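Local atomic coordinates of putative pyridoxal phosphate-dependent transferase (PDB entry 4DQ6), a protein that probably acts as a transferase of the class I and II aminotransferase family and holds pyridoxal-5'-phosphate in a covalent link. Residues 94-99 with 246-251; 203-208 with 235-240; 207-212 with 293-298. All blocks are in the same frame, centred on the assembly; numbering follows the deposited sequence.

Contact 1: residues 94-99 with 246-251; sequences IYSPGV and QSSYVV. With PLP (pyridoxal-5'-phosphate), chain C.
Ser248 carries this contact, its OG turned into the crowded position between the backbone N and the carbonyl carbon (chi1 74°). From there Ser248 OG donates to Ser96 O at 2.8 Å, coming from above the carbonyl plane. Ser248 N reaches the same oxygen through a bent, weak bond (124° at the hydrogen), so Ser96 O is gripped twice by one residue. In return Ser96 N gives a straight bond to Ser248 O. The antiparallel ladder continues at Ile94 and Val250, whose N and O atoms exchange two bonds of 2.9 Å, while Tyr95 and Tyr249 form the non-hydrogen-bonded pair between. Ile94, Ser96, Ser248 and Val250 lie on one sheet face, Ile94 packing on helix 255-267. Before strand 248-251 begins, water 1 joins Tyr95 OH to Gln246 O, and Gln246 NE2 bonds Arg272 O of the second subunit. Ser96 OG, anti to its backbone N, donates to a lone pair of Gly98 O at 2.7 Å, bracing the turn into helix 99-110. Gly98 is the N-cap, and Val99 N bonds PLP O1P at 2.9 Å and 169°. The phosphate thus sits at a helix N-terminus, whose dipole would favour its negative charge.

Contact 2: residues 203-208 with 235-240; sequences DEIHSD and APTKTF. With PLP (pyridoxal-5'-phosphate), chain C.
Lys238 leaves the short helix 237-240 toward residues 203-208, and its CB lies near Ile205 O. Lys238 CG rests against CG1 and CD1 of Ile205, 3.7 Å from CD1, where the two side chains cross at about a right angle; it also lies over one face of the His206 ring. A bend at chi2 (-80°) then carries Lys238 CD to His206 CE1, 3.8 Å away. Beyond CE, a second bend at chi4 brings Lys238 NZ to PLP C4A, and the 1.3 Å bond between NZ and C4A is that of an internal aldimine, the Schiff base by which fold-type I enzymes hold PLP. The end of strand 199-203 and the loop after it supply further groups around the pyridine ring. Asp203 OD2 lies 2.5 Å from PLP N1, an arrangement that would favour a protonated ring nitrogen, and its OD1 accepts from Ile205 N in an Asx turn that steadies the carboxylate. CG2 of Ile205 packs against the ring, 3.5 Å from PLP C2. His206 NE2 shares a hydrogen bond with PLP O3 at 2.7 Å, the phenolic oxygen lying at the edge of the imidazole. Farther from PLP, Thr239 OG1 donates to the anti lone pair of Asp208 OD2 at 2.6 Å, while Asp208 OD1 is held by Trp79. Water 3 ties Ile205 O and Asp208 N to Thr239 OG1, and water 5 donates to Ile205 O and Ala235 O and accepts from Thr239 N.

Contact 3: residues 207-212 with 293-298; sequences SDIILK and ESFLEY
Leu296, on the side of helix 293-298 that faces the loop, buries more of its surface here than any other residue. Its CG is anti to the carbonyl carbon, which directs the two methyl groups at the backbone of 208-210 as much as at side chains. Leu296 CD1 sits 3.8 Å from Asp208 O, and Leu296 CD2 lies 3.8 Å from Ile210 O and 3.9 Å from Ile209 CA. The two methyl groups of Leu296 therefore rest on the peptide groups of an irregular strip of chain. Leu296 CD2 also touches Ile209 CG2 at 4.2 Å, the two side chains crossing obliquely, and Ile209 CG2 in turn meets the edge of the Phe295 ring, 4.4 Å from its CE2.

Lys212 and Glu297 account for the next largest shares on their own segments, and they meet tip to tip at the exposed margin. The lysine runs extended until its last torsion, chi4 108°, swings Lys212 NZ toward the carboxylate, where it donates to Glu297 OE1 at 2.8 Å in a salt bridge. The ammonium approaches from above the carboxylate plane, 60° out of it. Glu297 starts away from the loop, and the bend at chi2 (-85°) folds its carboxylate back to the lysine. Both side chains are exposed.

Along this margin Glu300, one turn on in helix 289-313, accepts from Lys212 N. Ile209 and Leu211 make backbone hydrogen bonds with Thr325 and Glu323, and Asp208 packs on helix 70-84, so the loop runs between helix 289-313, helix 70-84 and the chain just before strand 327-331.

Contacts 1 and 2 are buried and meet at the same PLP: the former supplies a backbone N-H to the phosphate, the latter the covalent lysine and groups around the pyridine ring. They also touch each other, Val99 CG1 lying 3.6 Å from Asp203 OD2, and the chain of contact 2 is nested inside the loop closed by contact 1. Contact 3 begins from the same loop as contact 2, sharing Ser207 and Asp208, but leads to the surface, and Ile209 CD1 packs on Lys238 O. The chemistry changes accordingly, from a strand ladder, through bonds to PLP and bridging waters, to leucine packing with a peripheral salt bridge.

Contact 1: residues 94-99 with 246-251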
loop_
_atom_site.group_PDB
_atom_site.type_symbol
_atom_site.label_atom_id
_atom_site.label_comp_id
_atom_site.label_asym_id
_atom_site.label_seq_id
_atom_site.Cartn_x
_atom_site.Cartn_y
_atom_site.Cartn_z
ATOM N N ILE A 94 10.141 -7.743 7.503
ATOM C CA ILE A 94 8.830 -7.712 6.857
ATOM C C ILE A 94 8.611 -6.360 6.162
ATOM O O ILE A 94 8.858 -5.303 6.756
ATOM C CB ILE A 94 7.666 -7.998 7.848
ATOM C CG1 ILE A 94 7.862 -9.423 8.313
ATOM C CG2 ILE A 94 6.295 -7.757 7.213
ATOM C CD1 ILE A 94 6.751 -9.850 9.264
ATOM N N TYR A 95 8.160 -6.412 4.894
ATOM C CA TYR A 95 7.764 -5.213 4.134
ATOM C C TYR A 95 6.488 -4.616 4.720
ATOM O O TYR A 95 5.532 -5.356 4.995
ATOM C CB TYR A 95 7.463 -5.616 2.691
ATOM C CG TYR A 95 6.676 -4.581 1.923
ATOM C CD1 TYR A 95 7.305 -3.409 1.412
ATOM C CD2 TYR A 95 5.314 -4.711 1.716
ATOM C CE1 TYR A 95 6.573 -2.422 0.784
ATOM C CE2 TYR A 95 4.581 -3.706 1.093
ATOM C CZ TYR A 95 5.202 -2.579 0.620
ATOM O OH TYR A 95 4.448 -1.593 -0.035
ATOM N N SER A 96 6.392 -3.291 4.757
ATOM C CA SER A 96 5.147 -2.600 5.030
ATOM C C SER A 96 5.103 -1.346 4.143
ATOM O O SER A 96 6.174 -0.730 3.935
ATOM C CB SER A 96 5.063 -2.246 6.491
ATOM O OG SER A 96 3.861 -1.524 6.795
ATOM N N PRO A 97 3.907 -0.953 3.692
ATOM C CA PRO A 97 3.882 0.317 2.898
ATOM C C PRO A 97 4.244 1.524 3.747
ATOM O O PRO A 97 4.523 2.590 3.238
ATOM C CB PRO A 97 2.472 0.370 2.348
ATOM C CG PRO A 97 1.720 -0.519 3.202
ATOM C CD PRO A 97 2.605 -1.622 3.684
ATOM N N GLY A 98 4.118 1.409 5.041
ATOM C CA GLY A 98 4.432 2.484 5.996
ATOM C C GLY A 98 4.648 2.014 7.416
ATOM O O GLY A 98 4.253 0.895 7.855
ATOM N N VAL A 99 5.247 2.895 8.199
ATOM C CA VAL A 99 5.490 2.590 9.598
ATOM C C VAL A 99 4.206 2.474 10.354
ATOM O O VAL A 99 4.058 1.519 11.122
ATOM C CB VAL A 99 6.419 3.648 10.215
ATOM C CG1 VAL A 99 6.476 3.521 11.741
ATOM C CG2 VAL A 99 7.815 3.495 9.583
ATOM N N GLN A 246 6.316 4.864 -1.033
ATOM C CA GLN A 246 5.770 3.929 -0.008
ATOM C C GLN A 246 6.608 2.668 0.168
ATOM O O GLN A 246 6.634 1.738 -0.699
ATOM C CB GLN A 246 4.317 3.590 -0.317
ATOM C CG GLN A 246 3.505 4.826 -0.573
ATOM C CD GLN A 246 2.028 4.587 -0.828
ATOM O OE1 GLN A 246 1.622 3.554 -1.377
ATOM N NE2 GLN A 246 1.226 5.568 -0.469
ATOM N N SER A 247 7.513 2.749 1.085
ATOM C CA SER A 247 8.355 1.604 1.410
ATOM C C SER A 247 8.785 1.726 2.823
ATOM O O SER A 247 9.300 2.763 3.227
ATOM C CB SER A 247 9.611 1.680 0.534
ATOM O OG SER A 247 10.627 0.713 0.871
ATOM N N SER A 248 8.657 0.646 3.615
ATOM C CA SER A 248 9.218 0.624 4.937
ATOM C C SER A 248 9.432 -0.855 5.288
ATOM O O SER A 248 9.053 -1.770 4.547
ATOM C CB SER A 248 8.333 1.307 5.929
ATOM O OG SER A 248 7.219 0.511 6.229
ATOM N N TYR A 249 10.081 -1.096 6.411
ATOM C CA TYR A 249 10.339 -2.454 6.859
ATOM C C TYR A 249 10.264 -2.524 8.376
ATOM O O TYR A 249 10.451 -1.516 9.055
ATOM C CB TYR A 249 11.664 -3.006 6.295
ATOM C CG TYR A 249 12.866 -2.142 6.569
ATOM C CD1 TYR A 249 13.209 -1.136 5.650
ATOM C CD2 TYR A 249 13.686 -2.297 7.709
ATOM C CE1 TYR A 249 14.300 -0.330 5.821
ATOM C CE2 TYR A 249 14.807 -1.464 7.874
ATOM C CZ TYR A 249 15.076 -0.473 6.938
ATOM O OH TYR A 249 16.183 0.329 7.140
ATOM N N VAL A 250 9.998 -3.733 8.874
ATOM C CA VAL A 250 9.985 -4.045 10.256
ATOM C C VAL A 250 11.017 -5.119 10.491
ATOM O O VAL A 250 11.119 -6.094 9.723
ATOM C CB VAL A 250 8.574 -4.540 10.579
ATOM C CG1 VAL A 250 8.409 -4.599 12.105
ATOM C CG2 VAL A 250 7.481 -3.647 10.032
ATOM N N VAL A 251 11.688 -5.012 11.635
ATOM C CA VAL A 251 12.740 -5.956 11.991
ATOM C C VAL A 251 12.183 -6.732 13.192
ATOM O O VAL A 251 12.012 -6.139 14.312
ATOM C CB VAL A 251 14.074 -5.306 12.376
ATOM C CG1 VAL A 251 15.071 -6.395 12.727
ATOM C CG2 VAL A 251 14.558 -4.394 11.241
HETATM N N1 PLP C . 7.075 7.740 12.271
HETATM C C2 PLP C . 7.551 8.988 12.587
HETATM C C2A PLP C . 8.154 9.345 13.912
HETATM C C3 PLP C . 7.510 10.062 11.619
HETATM O O3 PLP C . 7.947 11.275 11.927
HETATM C C4 PLP C . 6.955 9.794 10.302
HETATM C C4A PLP C . 6.831 10.884 9.269
HETATM C C5 PLP C . 6.479 8.444 10.042
HETATM C C6 PLP C . 6.550 7.460 11.055
HETATM C C5A PLP C . 5.937 8.147 8.679
HETATM O O4P PLP C . 5.092 7.061 8.863
HETATM P P PLP C . 4.576 6.339 7.508
HETATM O O1P PLP C . 5.735 5.515 7.064
HETATM O O2P PLP C . 3.322 5.565 8.082
HETATM O O3P PLP C . 4.319 7.536 6.542
HETATM O O HOH W 1 5.481 -0.232 -2.070
HETATM O O HOH W 2 6.364 4.501 3.241
#

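Contact 2: residues 203-208 with 235-240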
loop_
_atom_site.group_PDB
_atom_site.type_symbol
_atom_site.label_atom_id
_atom_site.label_comp_id
_atom_site.label_asym_id
_atom_site.label_seq_id
_atom_site.Cartn_x
_atom_site.Cartn_y
_atom_site.Cartn_z
ATOM N N ASP A 203 10.022 3.064 16.727
ATOM C CA ASP A 203 9.930 3.735 15.457
ATOM C C ASP A 203 11.212 4.535 15.254
ATOM O O ASP A 203 11.393 5.614 15.815
ATOM C CB ASP A 203 8.698 4.642 15.464
ATOM C CG ASP A 203 8.496 5.426 14.213
ATOM O OD1 ASP A 203 9.373 5.427 13.347
ATOM O OD2 ASP A 203 7.414 6.027 14.084
ATOM N N GLU A 204 12.020 4.033 14.315
ATOM C CA GLU A 204 13.331 4.562 14.133
ATOM C C GLU A 204 13.389 5.116 12.723
ATOM O O GLU A 204 14.483 5.126 12.042
ATOM C CB GLU A 204 14.414 3.520 14.498
ATOM C CG GLU A 204 14.317 3.040 15.927
ATOM C CD GLU A 204 15.460 2.183 16.411
ATOM O OE1 GLU A 204 16.448 1.966 15.680
ATOM O OE2 GLU A 204 15.387 1.787 17.620
ATOM N N ILE A 205 12.245 5.641 12.288
ATOM C CA ILE A 205 12.204 6.087 10.899
ATOM C C ILE A 205 13.218 7.235 10.671
ATOM O O ILE A 205 13.753 7.381 9.546
ATOM C CB ILE A 205 10.817 6.476 10.424
ATOM C CG1 ILE A 205 10.777 6.581 8.862
ATOM C CG2 ILE A 205 10.395 7.774 11.044
ATOM C CD1 ILE A 205 9.376 6.789 8.296
ATOM N N HIS A 206 13.523 8.066 11.651
ATOM C CA HIS A 206 14.490 9.185 11.431
ATOM C C HIS A 206 15.935 8.794 11.691
ATOM O O HIS A 206 16.808 9.659 11.851
ATOM C CB HIS A 206 14.155 10.397 12.300
ATOM C CG HIS A 206 12.791 10.981 12.083
ATOM N ND1 HIS A 206 12.563 11.992 11.149
ATOM C CD2 HIS A 206 11.558 10.654 12.630
ATOM C CE1 HIS A 206 11.256 12.294 11.164
ATOM N NE2 HIS A 206 10.622 11.461 12.054
ATOM N N SER A 207 16.239 7.504 11.663
ATOM C CA SER A 207 17.496 6.938 12.175
ATOM C C SER A 207 18.724 7.382 11.374
ATOM O O SER A 207 19.837 7.402 11.883
ATOM C CB SER A 207 17.445 5.407 12.142
ATOM O OG SER A 207 17.153 4.935 10.829
ATOM N N ASP A 208 18.520 7.864 10.152
ATOM C CA ASP A 208 19.646 8.324 9.323
ATOM C C ASP A 208 19.856 9.819 9.381
ATOM O O ASP A 208 20.833 10.330 8.796
ATOM C CB ASP A 208 19.464 7.925 7.841
ATOM C CG ASP A 208 19.247 6.410 7.629
ATOM O OD1 ASP A 208 20.009 5.624 8.177
ATOM O OD2 ASP A 208 18.345 6.006 6.830
ATOM N N ALA A 235 12.746 2.902 7.487
ATOM C CA ALA A 235 12.298 3.078 6.116
ATOM C C ALA A 235 13.344 3.944 5.436
ATOM O O ALA A 235 14.043 4.689 6.116
ATOM C CB ALA A 235 10.970 3.811 6.047
ATOM N N PRO A 236 13.429 3.924 4.091
ATOM C CA PRO A 236 14.214 4.897 3.358
ATOM C C PRO A 236 13.521 6.223 3.129
ATOM O O PRO A 236 14.125 7.136 2.559
ATOM C CB PRO A 236 14.420 4.194 2.048
ATOM C CG PRO A 236 13.183 3.441 1.808
ATOM C CD PRO A 236 12.860 2.918 3.187
ATOM N N THR A 237 12.256 6.343 3.530
ATOM C CA THR A 237 11.406 7.407 3.048
ATOM C C THR A 237 11.761 8.767 3.617
ATOM O O THR A 237 11.745 9.748 2.896
ATOM C CB THR A 237 9.921 7.148 3.249
ATOM O OG1 THR A 237 9.738 6.849 4.616
ATOM C CG2 THR A 237 9.461 5.974 2.431
ATOM N N LYS A 238 11.973 8.863 4.912
ATOM C CA LYS A 238 12.334 10.163 5.529
ATOM C C LYS A 238 13.747 10.515 5.051
ATOM O O LYS A 238 13.997 11.658 4.671
ATOM C CB LYS A 238 12.330 10.153 7.047
ATOM C CG LYS A 238 10.938 10.080 7.640
ATOM C CD LYS A 238 10.225 11.453 7.651
ATOM C CE LYS A 238 8.689 11.348 7.646
ATOM N NZ LYS A 238 8.038 11.198 8.966
ATOM N N THR A 239 14.654 9.552 5.094
ATOM C CA THR A 239 16.087 9.772 4.732
ATOM C C THR A 239 16.270 10.335 3.342
ATOM O O THR A 239 16.999 11.328 3.130
ATOM C CB THR A 239 16.851 8.489 4.864
ATOM O OG1 THR A 239 16.634 7.873 6.160
ATOM C CG2 THR A 239 18.390 8.650 4.481
ATOM N N PHE A 240 15.529 9.730 2.420
ATOM C CA PHE A 240 15.779 10.003 1.033
ATOM C C PHE A 240 14.629 10.725 0.358
ATOM O O PHE A 240 14.686 10.949 -0.845
ATOM C CB PHE A 240 16.136 8.727 0.230
ATOM C CG PHE A 240 17.428 8.128 0.651
ATOM C CD1 PHE A 240 18.588 8.699 0.233
ATOM C CD2 PHE A 240 17.480 7.039 1.510
ATOM C CE1 PHE A 240 19.824 8.191 0.591
ATOM C CE2 PHE A 240 18.711 6.542 1.915
ATOM C CZ PHE A 240 19.885 7.066 1.392
HETATM N N1 PLP C . 7.075 7.740 12.271
HETATM C C2 PLP C . 7.551 8.988 12.587
HETATM C C2A PLP C . 8.154 9.345 13.912
HETATM C C3 PLP C . 7.510 10.062 11.619
HETATM O O3 PLP C . 7.947 11.275 11.927
HETATM C C4 PLP C . 6.955 9.794 10.302
HETATM C C4A PLP C . 6.831 10.884 9.269
HETATM C C5 PLP C . 6.479 8.444 10.042
HETATM C C6 PLP C . 6.550 7.460 11.055
HETATM C C5A PLP C . 5.937 8.147 8.679
HETATM O O4P PLP C . 5.092 7.061 8.863
HETATM P P PLP C . 4.576 6.339 7.508
HETATM O O1P PLP C . 5.735 5.515 7.064
HETATM O O2P PLP C . 3.322 5.565 8.082
HETATM O O3P PLP C . 4.319 7.536 6.542
HETATM O O HOH W 3 16.118 8.589 8.609
HETATM O O HOH W 4 14.933 4.623 8.987
HETATM O O HOH W 5 13.520 7.211 6.643
HETATM O O HOH W 6 16.852 3.813 7.102
#

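Contact 3: residues 207-212 with 293-298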
loop_
_atom_site.group_PDB
_atom_site.type_symbol
_atom_site.label_atom_id
_atom_site.label_comp_id
_atom_site.label_asym_id
_atom_site.label_seq_id
_atom_site.Cartn_x
_atom_site.Cartn_y
_atom_site.Cartn_z
ATOM N N SER A 207 16.239 7.504 11.663
ATOM C CA SER A 207 17.496 6.938 12.175
ATOM C C SER A 207 18.724 7.382 11.374
ATOM O O SER A 207 19.837 7.402 11.883
ATOM C CB SER A 207 17.445 5.407 12.142
ATOM O OG SER A 207 17.153 4.935 10.829
ATOM N N ASP A 208 18.520 7.864 10.152
ATOM C CA ASP A 208 19.646 8.324 9.323
ATOM C C ASP A 208 19.856 9.819 9.381
ATOM O O ASP A 208 20.833 10.330 8.796
ATOM C CB ASP A 208 19.464 7.925 7.841
ATOM C CG ASP A 208 19.247 6.410 7.629
ATOM O OD1 ASP A 208 20.009 5.624 8.177
ATOM O OD2 ASP A 208 18.345 6.006 6.830
ATOM N N ILE A 209 18.883 10.532 9.917
ATOM C CA ILE A 209 18.929 11.986 9.943
ATOM C C ILE A 209 19.480 12.434 11.284
ATOM O O ILE A 209 18.739 12.742 12.231
ATOM C CB ILE A 209 17.568 12.612 9.590
ATOM C CG1 ILE A 209 17.088 12.076 8.192
ATOM C CG2 ILE A 209 17.703 14.141 9.571
ATOM C CD1 ILE A 209 15.622 12.397 7.957
ATOM N N ILE A 210 20.782 12.335 11.386
ATOM C CA ILE A 210 21.536 12.564 12.605
ATOM C C ILE A 210 22.597 13.599 12.420
ATOM O O ILE A 210 23.317 13.555 11.420
ATOM C CB ILE A 210 22.195 11.240 13.079
ATOM C CG1 ILE A 210 21.206 10.061 13.116
ATOM C CG2 ILE A 210 22.887 11.424 14.420
ATOM C CD1 ILE A 210 20.076 10.180 14.160
ATOM N N LEU A 211 22.669 14.570 13.309
ATOM C CA LEU A 211 23.600 15.686 13.167
ATOM C C LEU A 211 24.944 15.360 13.791
ATOM O O LEU A 211 25.110 14.304 14.486
ATOM C CB LEU A 211 22.968 16.954 13.775
ATOM C CG LEU A 211 21.687 17.470 13.141
ATOM C CD1 LEU A 211 21.364 18.888 13.565
ATOM C CD2 LEU A 211 21.837 17.371 11.638
ATOM N N LYS A 212 25.926 16.221 13.519
ATOM C CA LYS A 212 27.268 16.009 14.030
ATOM C C LYS A 212 27.320 15.850 15.543
ATOM O O LYS A 212 26.547 16.466 16.266
ATOM C CB LYS A 212 28.192 17.193 13.595
ATOM C CG LYS A 212 28.473 17.172 12.115
ATOM C CD LYS A 212 29.128 18.472 11.630
ATOM C CE LYS A 212 29.371 18.506 10.104
ATOM N NZ LYS A 212 28.465 19.441 9.331
ATOM N N GLU A 293 25.202 12.174 2.993
ATOM C CA GLU A 293 26.188 12.914 3.774
ATOM C C GLU A 293 26.128 14.410 3.368
ATOM O O GLU A 293 26.227 15.307 4.220
ATOM C CB GLU A 293 27.583 12.305 3.624
ATOM C CG GLU A 293 27.741 10.934 4.276
ATOM C CD GLU A 293 27.569 10.898 5.784
ATOM O OE1 GLU A 293 27.873 11.898 6.494
ATOM O OE2 GLU A 293 27.145 9.842 6.322
ATOM N N SER A 294 25.944 14.679 2.085
ATOM C CA SER A 294 25.858 16.063 1.585
ATOM C C SER A 294 24.596 16.750 2.088
ATOM O O SER A 294 24.655 17.889 2.501
ATOM C CB SER A 294 25.915 16.114 0.063
ATOM O OG SER A 294 26.099 17.441 -0.492
ATOM N N PHE A 295 23.460 16.008 2.135
ATOM C CA PHE A 295 22.219 16.540 2.627
ATOM C C PHE A 295 22.412 16.884 4.114
ATOM O O PHE A 295 21.969 17.952 4.545
ATOM C CB PHE A 295 21.073 15.497 2.529
ATOM C CG PHE A 295 19.915 15.781 3.427
ATOM C CD1 PHE A 295 19.037 16.772 3.128
ATOM C CD2 PHE A 295 19.704 15.076 4.608
ATOM C CE1 PHE A 295 17.967 17.075 3.944
ATOM C CE2 PHE A 295 18.627 15.363 5.415
ATOM C CZ PHE A 295 17.758 16.338 5.122
ATOM N N LEU A 296 23.098 16.031 4.886
ATOM C CA LEU A 296 23.228 16.273 6.323
ATOM C C LEU A 296 24.085 17.492 6.609
ATOM O O LEU A 296 23.844 18.243 7.555
ATOM C CB LEU A 296 23.742 15.046 7.015
ATOM C CG LEU A 296 22.807 13.835 7.151
ATOM C CD1 LEU A 296 23.623 12.663 7.657
ATOM C CD2 LEU A 296 21.597 14.102 8.070
ATOM N N GLU A 297 25.062 17.741 5.757
ATOM C CA GLU A 297 25.825 19.009 5.856
ATOM C C GLU A 297 24.976 20.273 5.559
ATOM O O GLU A 297 25.015 21.259 6.277
ATOM C CB GLU A 297 27.009 18.946 4.903
ATOM C CG GLU A 297 28.082 18.038 5.428
ATOM C CD GLU A 297 29.027 18.743 6.403
ATOM O OE1 GLU A 297 28.848 19.961 6.654
ATOM O OE2 GLU A 297 29.949 18.066 6.931
ATOM N N TYR A 298 24.170 20.164 4.510
ATOM C CA TYR A 298 23.253 21.223 4.161
ATOM C C TYR A 298 22.219 21.487 5.272
ATOM O O TYR A 298 21.961 22.600 5.594
ATOM C CB TYR A 298 22.612 20.940 2.805
ATOM C CG TYR A 298 21.947 22.158 2.182
ATOM C CD1 TYR A 298 22.686 23.015 1.442
ATOM C CD2 TYR A 298 20.624 22.519 2.459
ATOM C CE1 TYR A 298 22.146 24.137 0.836
ATOM C CE2 TYR A 298 20.032 23.654 1.849
ATOM C CZ TYR A 298 20.825 24.476 1.047
ATOM O OH TYR A 298 20.217 25.604 0.487
#